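Local coordinates for type I modular polyketide synthase (Streptomyces albus subsp. albus, PDB 6IYT), which probably selects an ethylmalonyl-type extender unit from its coenzyme A thioester and transfers it to an acyl carrier protein during salinomycin assembly, at residues K50-L55 / F88-V93; A60-H65 / D460-A465; E245-G250 / S315-H320; E414-G419 / A436-R441. One frame throughout, in Å; residues are numbered along the deposited sequence.

In the fold
The four contacts divide by burial and by chemistry. Contacts 1 and 2 share helix 52-67, their centres about 14 Å apart, both in the ketosynthase-to-acyltransferase linker, onto which contact 2 brings the C-terminal tail: contact 1 is partly buried and relies on ring faces, while contact 2 lies at the surface and adds side-chain to carbonyl hydrogen bonds. Contact 4, partly buried, touches contact 1 and joins helix 428-439 and the residues after it to the edge strand 416-418 of the parallel sheet. Contact 3, buried and about 50 Å from contact 1 between centres, lies on the opposite side of the chain's centre, where apolar side chains and one water connect two loops.

Contact 1: residues K50-L55 / F88-V93; sequences KSAGGL and FEHRAV
Lys50 and Phe88 both turn CG anti to their own carbonyl carbon (chi1 -59° and -62°), and the lysine chain, extended beyond CG, then runs over one face of the phenyl ring. Its CE stands 4.1 Å from the Phe88 ring centroid, only 12° off the ring normal, which marks a CH-pi contact; the ammonium lies farther along and adds at most a weak cation-pi attraction. The His90 imidazole uses a face as well. Ser51 C approaches within 3.6 Å of His90 CG, and Ala52 N lies over the same ring, offset toward the rim, so the ring packs against the peptide that leads into the helix. Ser51 caps that helix, its OG accepting from Gly54 N at 2.9 Å. Deeper in, Leu55 CD2 rests 3.7 Å from Arg91 N and 4.1 Å from Ala92 CB. Water 1 bridges the segments, donating to Lys50 O (2.8 Å) and to the carboxylate oxygen Glu89 OE1 (2.7 Å). A classic beta bulge sets Glu89 and His90 together opposite Ala49. Helix 52-67 thus begins against the central strand, 90-96, of a three-stranded antiparallel sheet, in the alpha/beta linker subdomain that precedes acyltransferases of modular polyketide synthases.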
loop_
_atom_site.group_PDB
_atom_site.type_symbol
_atom_site.label_atom_id
_atom_site.label_comp_id
_atom_site.label_asym_id
_atom_site.label_seq_id
_atom_site.Cartn_x
_atom_site.Cartn_y
_atom_site.Cartn_z
ATOM N N LYS A 50 -15.636 -4.355 -26.537
ATOM C CA LYS A 50 -14.626 -5.265 -27.101
ATOM C C LYS A 50 -13.570 -4.543 -27.920
ATOM O O LYS A 50 -12.575 -5.142 -28.314
ATOM C CB LYS A 50 -15.291 -6.324 -27.968
ATOM C CG LYS A 50 -16.294 -7.149 -27.212
ATOM C CD LYS A 50 -16.875 -8.201 -28.105
ATOM C CE LYS A 50 -18.164 -8.757 -27.556
ATOM N NZ LYS A 50 -18.414 -10.091 -28.178
ATOM N N SER A 51 -13.748 -3.258 -28.123
ATOM C CA SER A 51 -12.748 -2.441 -28.834
ATOM C C SER A 51 -12.793 -1.009 -28.343
ATOM O O SER A 51 -13.763 -0.592 -27.713
ATOM C CB SER A 51 -13.002 -2.479 -30.359
ATOM O OG SER A 51 -14.056 -1.581 -30.706
ATOM N N ALA A 52 -11.789 -0.214 -28.727
ATOM C CA ALA A 52 -11.783 1.221 -28.397
ATOM C C ALA A 52 -13.019 1.923 -28.904
ATOM O O ALA A 52 -13.586 2.774 -28.213
ATOM C CB ALA A 52 -10.542 1.891 -28.964
ATOM N N GLY A 53 -13.378 1.671 -30.174
ATOM C CA GLY A 53 -14.574 2.287 -30.740
ATOM C C GLY A 53 -15.843 1.773 -30.102
ATOM O O GLY A 53 -16.832 2.476 -30.039
ATOM N N GLY A 54 -15.862 0.494 -29.747
ATOM C CA GLY A 54 -17.023 -0.079 -29.113
ATOM C C GLY A 54 -17.253 0.544 -27.743
ATOM O O GLY A 54 -18.384 0.760 -27.337
ATOM N N LEU A 55 -16.169 0.922 -27.084
ATOM C CA LEU A 55 -16.278 1.524 -25.757
ATOM C C LEU A 55 -16.732 2.988 -25.890
ATOM O O LEU A 55 -17.671 3.419 -25.207
ATOM C CB LEU A 55 -14.946 1.384 -24.999
ATOM C CG LEU A 55 -14.918 2.059 -23.639
ATOM C CD1 LEU A 55 -16.032 1.505 -22.757
ATOM C CD2 LEU A 55 -13.553 1.859 -22.974
ATOM N N PHE A 88 -16.219 -6.788 -20.604
ATOM C CA PHE A 88 -15.373 -7.021 -21.753
ATOM C C PHE A 88 -14.004 -6.314 -21.601
ATOM O O PHE A 88 -13.719 -5.677 -20.562
ATOM C CB PHE A 88 -16.081 -6.540 -23.008
ATOM C CG PHE A 88 -17.364 -7.264 -23.288
ATOM C CD1 PHE A 88 -17.396 -8.648 -23.322
ATOM C CD2 PHE A 88 -18.539 -6.568 -23.521
ATOM C CE1 PHE A 88 -18.603 -9.323 -23.484
ATOM C CE2 PHE A 88 -19.729 -7.236 -23.769
ATOM C CZ PHE A 88 -19.759 -8.619 -23.745
ATOM N N GLU A 89 -13.165 -6.441 -22.628
ATOM C CA GLU A 89 -11.729 -6.131 -22.535
ATOM C C GLU A 89 -11.398 -4.632 -22.350
ATOM O O GLU A 89 -10.461 -4.285 -21.606
ATOM C CB GLU A 89 -11.000 -6.702 -23.781
ATOM C CG GLU A 89 -9.495 -6.435 -23.852
ATOM C CD GLU A 89 -8.808 -7.087 -25.085
ATOM O OE1 GLU A 89 -9.478 -7.328 -26.105
ATOM O OE2 GLU A 89 -7.578 -7.282 -25.053
ATOM N N HIS A 90 -12.084 -3.756 -23.080
ATOM C CA HIS A 90 -11.808 -2.322 -23.032
ATOM C C HIS A 90 -12.760 -1.689 -22.019
ATOM O O HIS A 90 -14.001 -1.848 -22.126
ATOM C CB HIS A 90 -12.030 -1.682 -24.407
ATOM C CG HIS A 90 -11.031 -2.107 -25.442
ATOM N ND1 HIS A 90 -10.057 -1.259 -25.917
ATOM C CD2 HIS A 90 -10.764 -3.323 -25.975
ATOM C CE1 HIS A 90 -9.279 -1.918 -26.763
ATOM N NE2 HIS A 90 -9.679 -3.172 -26.805
ATOM N N ARG A 91 -12.201 -0.953 -21.066
ATOM C CA ARG A 91 -12.944 -0.621 -19.856
ATOM C C ARG A 91 -12.772 0.823 -19.478
ATOM O O ARG A 91 -11.731 1.403 -19.693
ATOM C CB ARG A 91 -12.475 -1.531 -18.709
ATOM C CG ARG A 91 -12.792 -2.999 -18.929
ATOM C CD ARG A 91 -12.240 -3.852 -17.805
ATOM N NE ARG A 91 -12.499 -5.239 -18.063
ATOM C CZ ARG A 91 -12.336 -6.239 -17.204
ATOM N NH1 ARG A 91 -11.775 -6.043 -16.019
ATOM N NH2 ARG A 91 -12.569 -7.507 -17.624
ATOM N N ALA A 92 -13.825 1.409 -18.925
ATOM C CA ALA A 92 -13.746 2.731 -18.351
ATOM C C ALA A 92 -14.592 2.825 -17.111
ATOM O O ALA A 92 -15.612 2.122 -16.982
ATOM C CB ALA A 92 -14.175 3.783 -19.354
ATOM N N VAL A 93 -14.244 3.781 -16.252
ATOM C CA VAL A 93 -15.045 4.097 -15.100
ATOM C C VAL A 93 -15.225 5.606 -15.001
ATOM O O VAL A 93 -14.264 6.371 -15.080
ATOM C CB VAL A 93 -14.408 3.574 -13.833
ATOM C CG1 VAL A 93 -15.243 3.926 -12.624
ATOM C CG2 VAL A 93 -14.146 2.064 -13.951
HETATM O O HOH W 1 -12.011 -7.565 -27.068
#

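Contact 2: residues A60-H65 / D460-A465; sequences ARLGRH and DLPTYA
Pro462 sets its CD over the face of the His65 imidazole, 3.7 Å from the ring centroid and 11° off the normal, a CH-pi contact over the ring centre. At its edge the same ring gives NE2 to Asp460 O, 2.9 Å away. That bond is bent (136° at the hydrogen), and NE2 approaches from above the carbonyl plane, so the CH-pi contact on its face and the hydrogen bond at NE2 together limit the ring's rotation. Having CG anti to the backbone N (chi1 -180°) is what carries the imidazole out from the helix to the proline. One turn earlier, Arg61 bends at chi3 and directs NH2 to Thr463 O at 2.9 Å, with the carbonyl oxygen near the guanidinium plane. Its NE binds water 2 (2.9 Å), which in turn donates to Thr463 O, so one carbonyl receives both a direct and a water-mediated link from the same arginine. Ala465 CA lies over one face of the guanidinium, toward its rim.

In the next shell, Thr463 OG1 donates to Ala465 O over 2.8 Å, which ties the Thr463 side chain to the backbone two residues on. The buried Leu62 adds a looser apolar contact, CD2 to Pro462 CD (4.2 Å), and Arg85 hydrogen-bonds to Pro462 O. Leu461 packs on helix 74-84. The C-terminal tail thus lies across helix 52-67, as expected of the post-acyltransferase linker in modular polyketide synthases.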
loop_
_atom_site.group_PDB
_atom_site.type_symbol
_atom_site.label_atom_id
_atom_site.label_comp_id
_atom_site.label_asym_id
_atom_site.label_seq_id
_atom_site.Cartn_x
_atom_site.Cartn_y
_atom_site.Cartn_z
ATOM N N ALA A 60 -21.414 6.582 -25.587
ATOM C CA ALA A 60 -22.366 7.429 -26.314
ATOM C C ALA A 60 -23.798 6.954 -26.170
ATOM O O ALA A 60 -24.722 7.776 -26.013
ATOM C CB ALA A 60 -21.984 7.494 -27.788
ATOM N N ARG A 61 -24.003 5.639 -26.190
ATOM C CA ARG A 61 -25.364 5.070 -26.073
ATOM C C ARG A 61 -25.932 5.273 -24.646
ATOM O O ARG A 61 -27.124 5.626 -24.465
ATOM C CB ARG A 61 -25.351 3.587 -26.437
ATOM C CG ARG A 61 -25.144 3.342 -27.934
ATOM C CD ARG A 61 -24.822 1.896 -28.230
ATOM N NE ARG A 61 -25.919 1.022 -27.842
ATOM C CZ ARG A 61 -27.026 0.866 -28.548
ATOM N NH1 ARG A 61 -27.093 1.363 -29.783
ATOM N NH2 ARG A 61 -28.001 0.083 -28.088
ATOM N N LEU A 62 -25.072 5.101 -23.649
ATOM C CA LEU A 62 -25.442 5.435 -22.252
ATOM C C LEU A 62 -25.811 6.927 -22.077
ATOM O O LEU A 62 -26.802 7.262 -21.414
ATOM C CB LEU A 62 -24.293 5.058 -21.318
ATOM C CG LEU A 62 -24.619 4.307 -20.059
ATOM C CD1 LEU A 62 -23.581 4.606 -18.986
ATOM C CD2 LEU A 62 -26.037 4.515 -19.546
ATOM N N GLY A 63 -24.995 7.809 -22.635
ATOM C CA GLY A 63 -25.244 9.241 -22.586
ATOM C C GLY A 63 -26.617 9.589 -23.140
ATOM O O GLY A 63 -27.368 10.341 -22.547
ATOM N N ARG A 64 -26.962 8.990 -24.269
ATOM C CA ARG A 64 -28.242 9.229 -24.874
ATOM C C ARG A 64 -29.352 8.684 -24.039
ATOM O O ARG A 64 -30.394 9.311 -23.902
ATOM C CB ARG A 64 -28.284 8.573 -26.251
ATOM C CG ARG A 64 -27.613 9.386 -27.296
ATOM C CD ARG A 64 -27.911 8.809 -28.671
ATOM N NE ARG A 64 -27.191 9.522 -29.670
ATOM C CZ ARG A 64 -27.374 9.369 -30.972
ATOM N NH1 ARG A 64 -28.239 8.462 -31.434
ATOM N NH2 ARG A 64 -26.715 10.136 -31.796
ATOM N N HIS A 65 -29.162 7.466 -23.543
ATOM C CA HIS A 65 -30.116 6.842 -22.678
ATOM C C HIS A 65 -30.465 7.766 -21.508
ATOM O O HIS A 65 -31.646 8.079 -21.272
ATOM C CB HIS A 65 -29.549 5.546 -22.155
ATOM C CG HIS A 65 -30.470 4.811 -21.250
ATOM N ND1 HIS A 65 -31.493 4.022 -21.728
ATOM C CD2 HIS A 65 -30.397 4.564 -19.920
ATOM C CE1 HIS A 65 -32.083 3.412 -20.717
ATOM N NE2 HIS A 65 -31.441 3.732 -19.607
ATOM N N ASP A 460 -33.592 -0.109 -16.123
ATOM C CA ASP A 460 -33.376 -0.359 -17.538
ATOM C C ASP A 460 -32.159 0.395 -18.063
ATOM O O ASP A 460 -31.927 1.554 -17.721
ATOM C CB ASP A 460 -34.626 0.029 -18.333
ATOM C CG ASP A 460 -34.504 -0.294 -19.808
ATOM O OD1 ASP A 460 -33.507 0.127 -20.431
ATOM O OD2 ASP A 460 -35.405 -0.971 -20.345
ATOM N N LEU A 461 -31.385 -0.288 -18.896
ATOM C CA LEU A 461 -30.188 0.273 -19.500
ATOM C C LEU A 461 -30.237 -0.021 -20.987
ATOM O O LEU A 461 -30.857 -0.997 -21.405
ATOM C CB LEU A 461 -28.934 -0.374 -18.911
ATOM C CG LEU A 461 -28.588 -0.122 -17.444
ATOM C CD1 LEU A 461 -27.511 -1.093 -16.986
ATOM C CD2 LEU A 461 -28.137 1.317 -17.244
ATOM N N PRO A 462 -29.586 0.819 -21.799
ATOM C CA PRO A 462 -29.646 0.462 -23.214
ATOM C C PRO A 462 -29.157 -0.943 -23.467
ATOM O O PRO A 462 -28.288 -1.440 -22.760
ATOM C CB PRO A 462 -28.739 1.500 -23.902
ATOM C CG PRO A 462 -28.070 2.261 -22.818
ATOM C CD PRO A 462 -28.458 1.699 -21.490
ATOM N N THR A 463 -29.710 -1.599 -24.471
ATOM C CA THR A 463 -29.199 -2.909 -24.820
ATOM C C THR A 463 -27.780 -2.705 -25.319
ATOM O O THR A 463 -27.429 -1.612 -25.803
ATOM C CB THR A 463 -30.035 -3.591 -25.914
ATOM O OG1 THR A 463 -30.172 -2.709 -27.014
ATOM C CG2 THR A 463 -31.415 -3.969 -25.385
ATOM N N TYR A 464 -26.940 -3.703 -25.139
ATOM C CA TYR A 464 -25.540 -3.547 -25.538
ATOM C C TYR A 464 -25.413 -3.199 -27.041
ATOM O O TYR A 464 -24.663 -2.276 -27.422
ATOM C CB TYR A 464 -24.742 -4.782 -25.190
ATOM C CG TYR A 464 -23.263 -4.668 -25.503
ATOM C CD1 TYR A 464 -22.360 -4.113 -24.575
ATOM C CD2 TYR A 464 -22.759 -5.143 -26.702
ATOM C CE1 TYR A 464 -21.009 -4.021 -24.861
ATOM C CE2 TYR A 464 -21.412 -4.984 -27.029
ATOM C CZ TYR A 464 -20.542 -4.461 -26.089
ATOM O OH TYR A 464 -19.227 -4.352 -26.395
ATOM N N ALA A 465 -26.225 -3.846 -27.879
ATOM C CA ALA A 465 -26.340 -3.435 -29.304
ATOM C C ALA A 465 -27.813 -3.319 -29.682
ATOM O O ALA A 465 -28.669 -3.906 -29.021
ATOM C CB ALA A 465 -25.623 -4.433 -30.209
HETATM O O HOH W 2 -25.273 0.233 -25.106
#

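Contact 3: residues E245-G250 / S315-H320; sequences ELVGKG and STVASH
Val317 is the side chain to follow, since it meets the loop 245-250 with all three of its side-chain carbons. CB packs 3.8 Å from Leu246 CB, the two side chains crossing at about a right angle. From there the branches part. CG1, placed anti to the carbonyl carbon (chi1 -66°), lies 3.8 Å from both Leu246 C and Val247 CG2, while CG2 reaches Leu246 CD1 at 3.9 Å. Ile181 of helix 181-200 also touches the valine.

The two loops belong to the acyltransferase domain. Three residues on from the valine, in the same loop, His320 NE2 is hydrogen-bonded to Ser213 OG in the GxSxG sequence, consistent with the Ser-His pair of this family.

Contacts at the backbone complete the interface: Val317 CA directs its C-H at Gly250 O (3.4 Å, 155° at the hydrogen), and the Ala318 methyl, CB, lies 3.7 Å from Gly250 CA. Water 3 spans the loops, donating to Leu246 O and accepting from Ala318 N, each at 2.9 Å. The chain makes an inverse gamma turn about Ala318. Within 245-250, Lys249 NZ donates to Glu245 O over 2.8 Å.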
loop_
_atom_site.group_PDB
_atom_site.type_symbol
_atom_site.label_atom_id
_atom_site.label_comp_id
_atom_site.label_asym_id
_atom_site.label_seq_id
_atom_site.Cartn_x
_atom_site.Cartn_y
_atom_site.Cartn_z
ATOM N N GLU A 245 16.991 4.502 21.556
ATOM C CA GLU A 245 18.428 4.401 21.253
ATOM C C GLU A 245 19.024 4.860 19.910
ATOM O O GLU A 245 20.238 5.038 19.816
ATOM C CB GLU A 245 18.874 2.952 21.484
ATOM C CG GLU A 245 18.423 2.362 22.810
ATOM C CD GLU A 245 19.240 2.872 23.980
ATOM O OE1 GLU A 245 20.372 3.346 23.751
ATOM O OE2 GLU A 245 18.751 2.795 25.126
ATOM N N LEU A 246 18.205 5.046 18.882
ATOM C CA LEU A 246 18.717 5.419 17.588
ATOM C C LEU A 246 18.309 6.813 17.059
ATOM O O LEU A 246 18.876 7.284 16.114
ATOM C CB LEU A 246 18.304 4.366 16.548
ATOM C CG LEU A 246 18.813 2.950 16.740
ATOM C CD1 LEU A 246 18.381 2.012 15.634
ATOM C CD2 LEU A 246 20.335 2.987 16.818
ATOM N N VAL A 247 17.303 7.424 17.661
ATOM C CA VAL A 247 16.829 8.706 17.125
ATOM C C VAL A 247 17.928 9.770 17.295
ATOM O O VAL A 247 18.619 9.788 18.321
ATOM C CB VAL A 247 15.525 9.164 17.797
ATOM C CG1 VAL A 247 15.231 10.615 17.468
ATOM C CG2 VAL A 247 14.386 8.292 17.351
ATOM N N GLY A 248 18.243 10.457 16.206
ATOM C CA GLY A 248 19.333 11.436 16.200
ATOM C C GLY A 248 20.660 10.875 15.701
ATOM O O GLY A 248 21.544 11.619 15.304
ATOM N N LYS A 249 20.823 9.573 15.776
ATOM C CA LYS A 249 22.109 8.946 15.439
ATOM C C LYS A 249 22.197 8.553 13.975
ATOM O O LYS A 249 23.264 8.137 13.497
ATOM C CB LYS A 249 22.336 7.747 16.328
ATOM C CG LYS A 249 22.346 8.126 17.803
ATOM C CD LYS A 249 22.662 6.963 18.693
ATOM C CE LYS A 249 22.920 7.439 20.115
ATOM N NZ LYS A 249 22.121 6.680 21.118
ATOM N N GLY A 250 21.066 8.618 13.269
ATOM C CA GLY A 250 21.006 8.151 11.898
ATOM C C GLY A 250 19.630 8.288 11.312
ATOM O O GLY A 250 18.687 8.590 12.017
ATOM N N SER A 315 11.189 10.676 9.703
ATOM C CA SER A 315 11.138 10.035 10.984
ATOM C C SER A 315 11.907 8.730 11.064
ATOM O O SER A 315 11.770 7.993 12.031
ATOM C CB SER A 315 9.707 9.809 11.430
ATOM O OG SER A 315 9.003 11.057 11.532
ATOM N N THR A 316 12.759 8.466 10.094
ATOM C CA THR A 316 13.504 7.224 10.087
ATOM C C THR A 316 14.733 7.328 10.974
ATOM O O THR A 316 15.216 8.441 11.288
ATOM C CB THR A 316 13.951 6.842 8.694
ATOM O OG1 THR A 316 14.669 7.940 8.100
ATOM C CG2 THR A 316 12.718 6.466 7.828
ATOM N N VAL A 317 15.135 6.184 11.494
ATOM C CA VAL A 317 16.461 6.000 12.107
ATOM C C VAL A 317 17.294 5.136 11.179
ATOM O O VAL A 317 16.782 4.616 10.212
ATOM C CB VAL A 317 16.362 5.311 13.480
ATOM C CG1 VAL A 317 15.639 6.198 14.495
ATOM C CG2 VAL A 317 15.765 3.893 13.375
ATOM N N ALA A 318 18.554 4.902 11.527
ATOM C CA ALA A 318 19.434 4.112 10.663
ATOM C C ALA A 318 19.308 2.640 11.004
ATOM O O ALA A 318 20.252 2.019 11.475
ATOM C CB ALA A 318 20.897 4.574 10.801
ATOM N N SER A 319 18.135 2.073 10.765
ATOM C CA SER A 319 17.989 0.631 10.722
ATOM C C SER A 319 18.696 0.111 9.472
ATOM O O SER A 319 19.214 0.891 8.665
ATOM C CB SER A 319 16.497 0.246 10.710
ATOM O OG SER A 319 15.775 1.124 9.877
ATOM N N HIS A 320 18.818 -1.194 9.368
ATOM C CA HIS A 320 19.324 -1.831 8.164
ATOM C C HIS A 320 20.803 -1.502 7.935
ATOM O O HIS A 320 21.263 -1.446 6.805
ATOM C CB HIS A 320 18.485 -1.419 6.934
ATOM C CG HIS A 320 17.036 -1.746 7.069
ATOM N ND1 HIS A 320 16.590 -3.041 7.206
ATOM C CD2 HIS A 320 15.962 -0.956 7.311
ATOM C CE1 HIS A 320 15.284 -3.038 7.418
ATOM N NE2 HIS A 320 14.894 -1.792 7.552
HETATM O O HOH W 3 19.961 5.783 13.941
#

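Contact 4: residues E414-G419 / A436-R441; sequences EVLAQG and AEAWTR
Glu414 OE1 lies 4.1 Å from Arg441 NH2, beyond a salt bridge and well out of the guanidinium plane, with the two flat groups 57° apart, so any attraction is probably one of charge only.

At Val415 the backbone takes over. Its carbonyl oxygen accepts from Arg441 NH2 at 3.2 Å; the N-H points fairly straight at it (160°), and the oxygen lies near the guanidinium plane, although the donor stands above the carbonyl plane.

Leu416 supplies the apolar part of the contact. Its CB sits over a face of the guanidinium and CD1 comes within 3.5 Å of Arg441 NH1, while CD2 turns to the helix and rests 3.8 Å from Ala438 CA. Bends at chi2 and chi3 in Arg441 lay its guanidinium along the strand, where it can use both an edge and a face.

Ala417 adds its N, which donates to water 4 at 3.0 Å; that water's links to Val415 O and Arg441 NH1 are weak.

Gln418 reaches the helix again. Its chain, anti at chi1 (177°) and bent at chi2, brings NE2 to Glu437 OE1 at 2.9 Å, the donor standing almost in line with the carboxylate C-O bond. NE2 also donates to Gly419 O at 3.0 Å, and the two bonds set the amide's rotation. Arg430 forms a salt bridge with the same Glu437 oxygen, so OE1 has two partners.

Strand 416-418 is an edge strand, within this chain, of the parallel sheet in the acyltransferase's alpha/beta-hydrolase-like core, and the last part of helix 428-439 and the residues that follow it pack against this strand.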
loop_
_atom_site.group_PDB
_atom_site.type_symbol
_atom_site.label_atom_id
_atom_site.label_comp_id
_atom_site.label_asym_id
_atom_site.label_seq_id
_atom_site.Cartn_x
_atom_site.Cartn_y
_atom_site.Cartn_z
ATOM N N GLU A 414 5.038 -7.373 -18.256
ATOM C CA GLU A 414 4.069 -6.356 -17.824
ATOM C C GLU A 414 3.382 -6.804 -16.559
ATOM O O GLU A 414 2.854 -7.914 -16.507
ATOM C CB GLU A 414 3.009 -6.155 -18.889
ATOM C CG GLU A 414 3.233 -4.936 -19.767
ATOM C CD GLU A 414 1.934 -4.239 -20.121
ATOM O OE1 GLU A 414 0.850 -4.815 -19.849
ATOM O OE2 GLU A 414 1.994 -3.103 -20.637
ATOM N N VAL A 415 3.336 -5.929 -15.553
ATOM C CA VAL A 415 2.544 -6.198 -14.338
ATOM C C VAL A 415 1.715 -4.965 -13.962
ATOM O O VAL A 415 1.941 -3.883 -14.498
ATOM C CB VAL A 415 3.451 -6.557 -13.134
ATOM C CG1 VAL A 415 4.390 -7.692 -13.490
ATOM C CG2 VAL A 415 4.251 -5.338 -12.674
ATOM N N LEU A 416 0.700 -5.157 -13.099
ATOM C CA LEU A 416 -0.023 -4.025 -12.510
ATOM C C LEU A 416 0.546 -3.728 -11.131
ATOM O O LEU A 416 0.688 -4.636 -10.308
ATOM C CB LEU A 416 -1.502 -4.341 -12.392
ATOM C CG LEU A 416 -2.336 -3.351 -11.583
ATOM C CD1 LEU A 416 -2.479 -2.026 -12.289
ATOM C CD2 LEU A 416 -3.697 -3.957 -11.289
ATOM N N ALA A 417 0.976 -2.494 -10.941
ATOM C CA ALA A 417 1.454 -2.025 -9.650
ATOM C C ALA A 417 0.556 -0.908 -9.165
ATOM O O ALA A 417 0.516 0.177 -9.753
ATOM C CB ALA A 417 2.892 -1.549 -9.773
ATOM N N GLN A 418 -0.288 -1.233 -8.208
ATOM C CA GLN A 418 -1.430 -0.422 -7.885
ATOM C C GLN A 418 -1.325 -0.009 -6.430
ATOM O O GLN A 418 -1.186 -0.847 -5.580
ATOM C CB GLN A 418 -2.689 -1.238 -8.091
ATOM C CG GLN A 418 -3.926 -0.505 -7.718
ATOM C CD GLN A 418 -4.145 0.655 -8.590
ATOM O OE1 GLN A 418 -4.138 0.516 -9.809
ATOM N NE2 GLN A 418 -4.241 1.844 -7.999
ATOM N N GLY A 419 -1.406 1.290 -6.166
ATOM C CA GLY A 419 -1.524 1.799 -4.791
ATOM C C GLY A 419 -2.968 1.831 -4.292
ATOM O O GLY A 419 -3.895 1.486 -5.026
ATOM N N ALA A 436 -10.812 1.306 -9.860
ATOM C CA ALA A 436 -10.959 1.468 -11.323
ATOM C C ALA A 436 -9.645 1.246 -12.060
ATOM O O ALA A 436 -9.619 0.626 -13.125
ATOM C CB ALA A 436 -11.524 2.837 -11.643
ATOM N N GLU A 437 -8.556 1.758 -11.494
ATOM C CA GLU A 437 -7.241 1.547 -12.058
ATOM C C GLU A 437 -6.864 0.056 -12.124
ATOM O O GLU A 437 -6.273 -0.394 -13.109
ATOM C CB GLU A 437 -6.201 2.353 -11.279
ATOM C CG GLU A 437 -6.275 3.848 -11.592
ATOM C CD GLU A 437 -5.433 4.710 -10.651
ATOM O OE1 GLU A 437 -4.951 4.199 -9.604
ATOM O OE2 GLU A 437 -5.244 5.889 -10.983
ATOM N N ALA A 438 -7.237 -0.702 -11.105
ATOM C CA ALA A 438 -7.023 -2.164 -11.111
ATOM C C ALA A 438 -7.961 -2.866 -12.111
ATOM O O ALA A 438 -7.528 -3.674 -12.929
ATOM C CB ALA A 438 -7.228 -2.723 -9.726
ATOM N N TRP A 439 -9.247 -2.566 -12.012
ATOM C CA TRP A 439 -10.268 -3.281 -12.795
ATOM C C TRP A 439 -10.102 -3.004 -14.291
ATOM O O TRP A 439 -10.244 -3.918 -15.115
ATOM C CB TRP A 439 -11.667 -2.872 -12.345
ATOM C CG TRP A 439 -12.817 -3.497 -13.167
ATOM C CD1 TRP A 439 -13.257 -4.814 -13.129
ATOM C CD2 TRP A 439 -13.560 -2.861 -14.196
ATOM N NE1 TRP A 439 -14.327 -4.977 -13.984
ATOM C CE2 TRP A 439 -14.502 -3.802 -14.684
ATOM C CE3 TRP A 439 -13.573 -1.573 -14.720
ATOM C CZ2 TRP A 439 -15.414 -3.480 -15.677
ATOM C CZ3 TRP A 439 -14.492 -1.263 -15.710
ATOM C CH2 TRP A 439 -15.416 -2.205 -16.151
ATOM N N THR A 440 -9.770 -1.766 -14.649
ATOM C CA THR A 440 -9.640 -1.444 -16.064
ATOM C C THR A 440 -8.449 -2.152 -16.658
ATOM O O THR A 440 -8.385 -2.322 -17.883
ATOM C CB THR A 440 -9.522 0.060 -16.357
ATOM O OG1 THR A 440 -8.398 0.593 -15.656
ATOM C CG2 THR A 440 -10.811 0.801 -15.978
ATOM N N ARG A 441 -7.526 -2.609 -15.806
ATOM C CA ARG A 441 -6.372 -3.411 -16.264
ATOM C C ARG A 441 -6.593 -4.911 -16.105
ATOM O O ARG A 441 -5.680 -5.704 -16.365
ATOM C CB ARG A 441 -5.094 -3.017 -15.516
ATOM C CG ARG A 441 -4.626 -1.598 -15.769
ATOM C CD ARG A 441 -3.633 -1.494 -16.912
ATOM N NE ARG A 441 -2.605 -2.540 -16.893
ATOM C CZ ARG A 441 -1.430 -2.441 -16.274
ATOM N NH1 ARG A 441 -1.150 -1.399 -15.505
ATOM N NH2 ARG A 441 -0.603 -3.461 -16.311
HETATM O O HOH W 4 1.254 -0.690 -13.311
#